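Local coordinates for ABC transporter periplasmic peptide-binding protein (Pseudoalteromonas, PDB 4QFL) that binds dipeptides such as Ala-Phe in the periplasm, probably to hand them to an ABC transporter for import, at residues I317-E320 with K321-A325; Q491-I494 with I495-P499. All coordinates share one frame; numbering follows the deposited sequence.

Interactions 1 and 2 sit at opposite kinds of helix end: residues 317-325 start the short helix 319-325, and residues 491-499 finish the long helix 480-497. Their centres are 21 Å apart and their nearest atoms about 10 Å apart, without touching. Both are partly buried, and both lay isoleucines against the same element, strand 500-513, while Glu320, Gln324 and Glu496 lie on their solvent-facing sides. The chemistry differs with the end served. In interaction 1 an aspartate side chain accepts from a backbone N-H of the first turn. In interaction 2 the bonds are all main-chain, the last from Leu498 N to Ile494 O, and a left-handed residue followed by proline turns the chain into the strand.

Interaction 1 of 2, residues I317-E320 with K321-A325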
loop_
_atom_site.group_PDB
_atom_site.type_symbol
_atom_site.label_atom_id
_atom_site.label_comp_id
_atom_site.label_asym_id
_atom_site.label_seq_id
_atom_site.Cartn_x
_atom_site.Cartn_y
_atom_site.Cartn_z
ATOM N N ILE A 317 6.106 -24.149 11.338
ATOM C CA ILE A 317 6.885 -23.298 10.438
ATOM C C ILE A 317 8.221 -22.857 11.008
ATOM O O ILE A 317 8.284 -22.196 12.036
ATOM C CB ILE A 317 6.082 -22.067 9.992
ATOM C CG1 ILE A 317 4.723 -22.508 9.458
ATOM C CG2 ILE A 317 6.842 -21.301 8.914
ATOM C CD1 ILE A 317 4.826 -23.496 8.312
ATOM N N ASP A 318 9.290 -23.232 10.319
ATOM C CA ASP A 318 10.635 -22.870 10.735
ATOM C C ASP A 318 10.898 -21.422 10.389
ATOM O O ASP A 318 11.430 -21.122 9.323
ATOM C CB ASP A 318 11.666 -23.750 10.030
ATOM C CG ASP A 318 13.044 -23.677 10.678
ATOM O OD1 ASP A 318 13.301 -22.734 11.461
ATOM O OD2 ASP A 318 13.876 -24.571 10.404
ATOM N N ILE A 319 10.528 -20.524 11.292
ATOM C CA ILE A 319 10.644 -19.098 11.023
ATOM C C ILE A 319 12.100 -18.674 10.886
ATOM O O ILE A 319 12.429 -17.768 10.116
ATOM C CB ILE A 319 9.945 -18.248 12.112
ATOM C CG1 ILE A 319 8.439 -18.442 12.033
ATOM C CG2 ILE A 319 10.235 -16.770 11.907
ATOM C CD1 ILE A 319 7.882 -18.100 10.667
ATOM N N GLU A 320 12.980 -19.332 11.630
ATOM C CA GLU A 320 14.373 -18.911 11.654
ATOM C C GLU A 320 15.105 -19.291 10.373
ATOM O O GLU A 320 16.091 -18.658 9.997
ATOM C CB GLU A 320 15.077 -19.441 12.905
ATOM C CG GLU A 320 14.688 -18.686 14.180
ATOM C CD GLU A 320 15.141 -17.224 14.161
ATOM O OE1 GLU A 320 16.215 -16.943 13.579
ATOM O OE2 GLU A 320 14.429 -16.355 14.721
ATOM N N LYS A 321 14.599 -20.310 9.692
ATOM C CA LYS A 321 15.152 -20.735 8.414
ATOM C C LYS A 321 14.696 -19.796 7.305
ATOM O O LYS A 321 15.407 -19.588 6.320
ATOM C CB LYS A 321 14.714 -22.165 8.100
ATOM C CG LYS A 321 15.032 -22.632 6.684
ATOM C CD LYS A 321 16.522 -22.687 6.448
ATOM C CE LYS A 321 16.836 -23.347 5.128
ATOM N NZ LYS A 321 18.305 -23.467 4.928
ATOM N N ILE A 322 13.496 -19.243 7.470
ATOM C CA ILE A 322 12.977 -18.241 6.546
ATOM C C ILE A 322 13.735 -16.927 6.687
ATOM O O ILE A 322 14.062 -16.282 5.688
ATOM C CB ILE A 322 11.467 -18.015 6.741
ATOM C CG1 ILE A 322 10.685 -19.195 6.151
ATOM C CG2 ILE A 322 11.030 -16.711 6.076
ATOM C CD1 ILE A 322 9.212 -19.158 6.440
ATOM N N MET A 323 14.038 -16.546 7.924
ATOM C CA MET A 323 14.800 -15.318 8.180
ATOM C C MET A 323 16.138 -15.301 7.452
ATOM O O MET A 323 16.681 -14.241 7.149
ATOM C CB MET A 323 15.006 -15.101 9.679
ATOM C CG MET A 323 13.702 -14.881 10.450
ATOM S SD MET A 323 12.533 -13.750 9.636
ATOM C CE MET A 323 13.333 -12.166 9.815
ATOM N N GLN A 324 16.664 -16.483 7.166
ATOM C CA GLN A 324 17.925 -16.581 6.453
ATOM C C GLN A 324 17.727 -16.892 4.983
ATOM O O GLN A 324 18.234 -16.181 4.131
ATOM C CB GLN A 324 18.855 -17.613 7.107
ATOM C CG GLN A 324 19.673 -17.049 8.274
ATOM C CD GLN A 324 18.808 -16.309 9.295
ATOM O OE1 GLN A 324 18.801 -15.074 9.337
ATOM N NE2 GLN A 324 18.074 -17.064 10.122
ATOM N N ALA A 325 16.993 -17.954 4.682
ATOM C CA ALA A 325 16.816 -18.363 3.298
ATOM C C ALA A 325 16.091 -17.319 2.465
ATOM O O ALA A 325 16.423 -17.120 1.312
ATOM C CB ALA A 325 16.089 -19.697 3.223
#
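Asp318 and Lys321 meet at the start of helix 319-325, where the aspartate occupies the N-cap position. Its OD1 accepts from Lys321 N at 3.3 Å, and the N-H comes from above the carboxylate plane, 72° out of it. With CG anti to the backbone N (chi1 -165°), the carboxylate reaches forward over the first turn. Lys321 CB is set against this carboxylate, 3.4 Å from Asp318 CG. Asp318 O also receives weak bonds from Lys321 N and Ile322 N, whereas the Met323 N to Ile319 O bond is a regular helical one, 3.0 Å long.

Apolar contacts line the inner side. Ile317 CG2 touches Ile322 CD1 at 4.0 Å as the two side chains cross at a slant, and Ile319 CG2 lies 4.2 Å from Met323 CG. Ile322 rests on Met392 and Ile317 on Met396 of helix 389-401, and Ile319 faces Tyr501 and Ile503 of strand 500-513.

On the outer side, Glu320 and Gln324 run side by side and point the same way, their carboxylate and amide planes 20° apart. Glu320 OE1 and Gln324 NE2 are 3.9 Å apart, too far for a hydrogen bond; Glu320 OE2 forms a salt bridge with Arg333.

The aspartate thus supplies an acceptor to a first-turn N-H that has no preceding helical carbonyl at good geometry, and its negative charge is probably stabilised by the positive end of the helix dipole.

Interaction 2 of 2, residues Q491-I494 with I495-P499; sequences QSMI and IEQLP
Ile494 and Leu498 are joined by the last helical bond of helix 480-497: Leu498 N donates to Ile494 O at 2.7 Å, from 38° above the carbonyl plane. Pro499 follows closely, its CD 3.3 Å from the same oxygen, and its ring CG lies 4.4 Å from Ile494 CG2.

One and two residues earlier the bonds are straighter. Gln497 N reaches Met493 O at 2.7 Å, and Glu496 N reaches Ser492 O at 2.9 Å. Glu496 CG, anti to its carbonyl carbon, folds back over Ser492 O. Met493 CG packs 4.2 Å from Gln497 CG.

Further out, Met493 and Ile494 press on Phe467 of helix 465-475, while Ile495 meets Pro502 of strand 500-513. The Gln491 amide is held by Ser336 OG, Ala344 O and other partners in the same chain, and Ser492 OG by Gln348. Arg310 NH2 donates to the carbonyl oxygen of Gln497, the last helical residue.

Leu498 has left-handed backbone angles (phi 48°, psi 51°) and Pro499 has no N-H, which rules out the six-to-one bond of a Schellman motif. The five-to-one bond from Leu498 N to Ile494 O, made by a left-handed residue, is instead that of the alpha-L C-cap motif, here followed by proline and leading directly into strand 500-513.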
loop_
_atom_site.group_PDB
_atom_site.type_symbol
_atom_site.label_atom_id
_atom_site.label_comp_id
_atom_site.label_asym_id
_atom_site.label_seq_id
_atom_site.Cartn_x
_atom_site.Cartn_y
_atom_site.Cartn_z
ATOM N N GLN A 491 -3.430 -5.995 18.981
ATOM C CA GLN A 491 -2.305 -6.843 18.619
ATOM C C GLN A 491 -2.453 -8.203 19.276
ATOM O O GLN A 491 -2.163 -9.235 18.667
ATOM C CB GLN A 491 -0.980 -6.197 19.021
ATOM C CG GLN A 491 -0.626 -4.999 18.188
ATOM C CD GLN A 491 0.508 -4.194 18.775
ATOM O OE1 GLN A 491 1.671 -4.462 18.502
ATOM N NE2 GLN A 491 0.177 -3.197 19.574
ATOM N N SER A 492 -2.908 -8.202 20.523
ATOM C CA SER A 492 -3.092 -9.444 21.268
ATOM C C SER A 492 -4.144 -10.366 20.638
ATOM O O SER A 492 -3.954 -11.590 20.555
ATOM C CB SER A 492 -3.459 -9.139 22.715
ATOM O OG SER A 492 -2.357 -8.554 23.376
ATOM N N MET A 493 -5.244 -9.766 20.199
ATOM C CA MET A 493 -6.351 -10.513 19.625
ATOM C C MET A 493 -5.915 -11.199 18.343
ATOM O O MET A 493 -6.251 -12.353 18.095
ATOM C CB MET A 493 -7.541 -9.589 19.371
ATOM C CG MET A 493 -8.839 -10.334 19.123
ATOM S SD MET A 493 -10.289 -9.279 18.940
ATOM C CE MET A 493 -10.360 -8.516 20.547
ATOM N N ILE A 494 -5.141 -10.484 17.536
ATOM C CA ILE A 494 -4.645 -11.034 16.290
ATOM C C ILE A 494 -3.803 -12.290 16.548
ATOM O O ILE A 494 -3.902 -13.272 15.813
ATOM C CB ILE A 494 -3.866 -9.968 15.512
ATOM C CG1 ILE A 494 -4.829 -8.871 15.050
ATOM C CG2 ILE A 494 -3.138 -10.592 14.338
ATOM C CD1 ILE A 494 -4.150 -7.630 14.451
ATOM N N ILE A 495 -3.004 -12.266 17.614
ATOM C CA ILE A 495 -2.200 -13.425 17.996
ATOM C C ILE A 495 -3.056 -14.546 18.569
ATOM O O ILE A 495 -2.801 -15.713 18.303
ATOM C CB ILE A 495 -1.092 -13.061 19.010
ATOM C CG1 ILE A 495 -0.034 -12.192 18.342
ATOM C CG2 ILE A 495 -0.420 -14.317 19.547
ATOM C CD1 ILE A 495 0.352 -12.681 16.972
ATOM N N GLU A 496 -4.057 -14.184 19.366
ATOM C CA GLU A 496 -4.962 -15.167 19.961
ATOM C C GLU A 496 -5.758 -15.870 18.888
ATOM O O GLU A 496 -5.884 -17.088 18.895
ATOM C CB GLU A 496 -5.951 -14.496 20.916
ATOM C CG GLU A 496 -5.330 -13.687 22.034
ATOM C CD GLU A 496 -4.878 -14.538 23.207
ATOM O OE1 GLU A 496 -5.190 -14.152 24.361
ATOM O OE2 GLU A 496 -4.209 -15.579 22.978
ATOM N N GLN A 497 -6.308 -15.089 17.969
ATOM C CA GLN A 497 -7.240 -15.614 16.980
ATOM C C GLN A 497 -6.549 -16.068 15.703
ATOM O O GLN A 497 -7.096 -16.861 14.942
ATOM C CB GLN A 497 -8.335 -14.577 16.664
ATOM C CG GLN A 497 -9.337 -14.332 17.804
ATOM C CD GLN A 497 -10.013 -15.621 18.289
ATOM O OE1 GLN A 497 -10.013 -15.931 19.488
ATOM N NE2 GLN A 497 -10.581 -16.381 17.355
ATOM N N LEU A 498 -5.356 -15.541 15.464
ATOM C CA LEU A 498 -4.576 -15.895 14.278
ATOM C C LEU A 498 -5.324 -15.863 12.953
ATOM O O LEU A 498 -5.273 -16.824 12.199
ATOM C CB LEU A 498 -3.955 -17.274 14.451
ATOM C CG LEU A 498 -2.946 -17.316 15.590
ATOM C CD1 LEU A 498 -2.452 -18.732 15.768
ATOM C CD2 LEU A 498 -1.796 -16.345 15.324
ATOM N N PRO A 499 -6.009 -14.753 12.653
ATOM C CA PRO A 499 -6.522 -14.622 11.290
ATOM C C PRO A 499 -5.333 -14.649 10.336
ATOM O O PRO A 499 -5.394 -15.231 9.263
ATOM C CB PRO A 499 -7.194 -13.250 11.299
ATOM C CG PRO A 499 -6.576 -12.522 12.474
ATOM C CD PRO A 499 -6.266 -13.564 13.477
#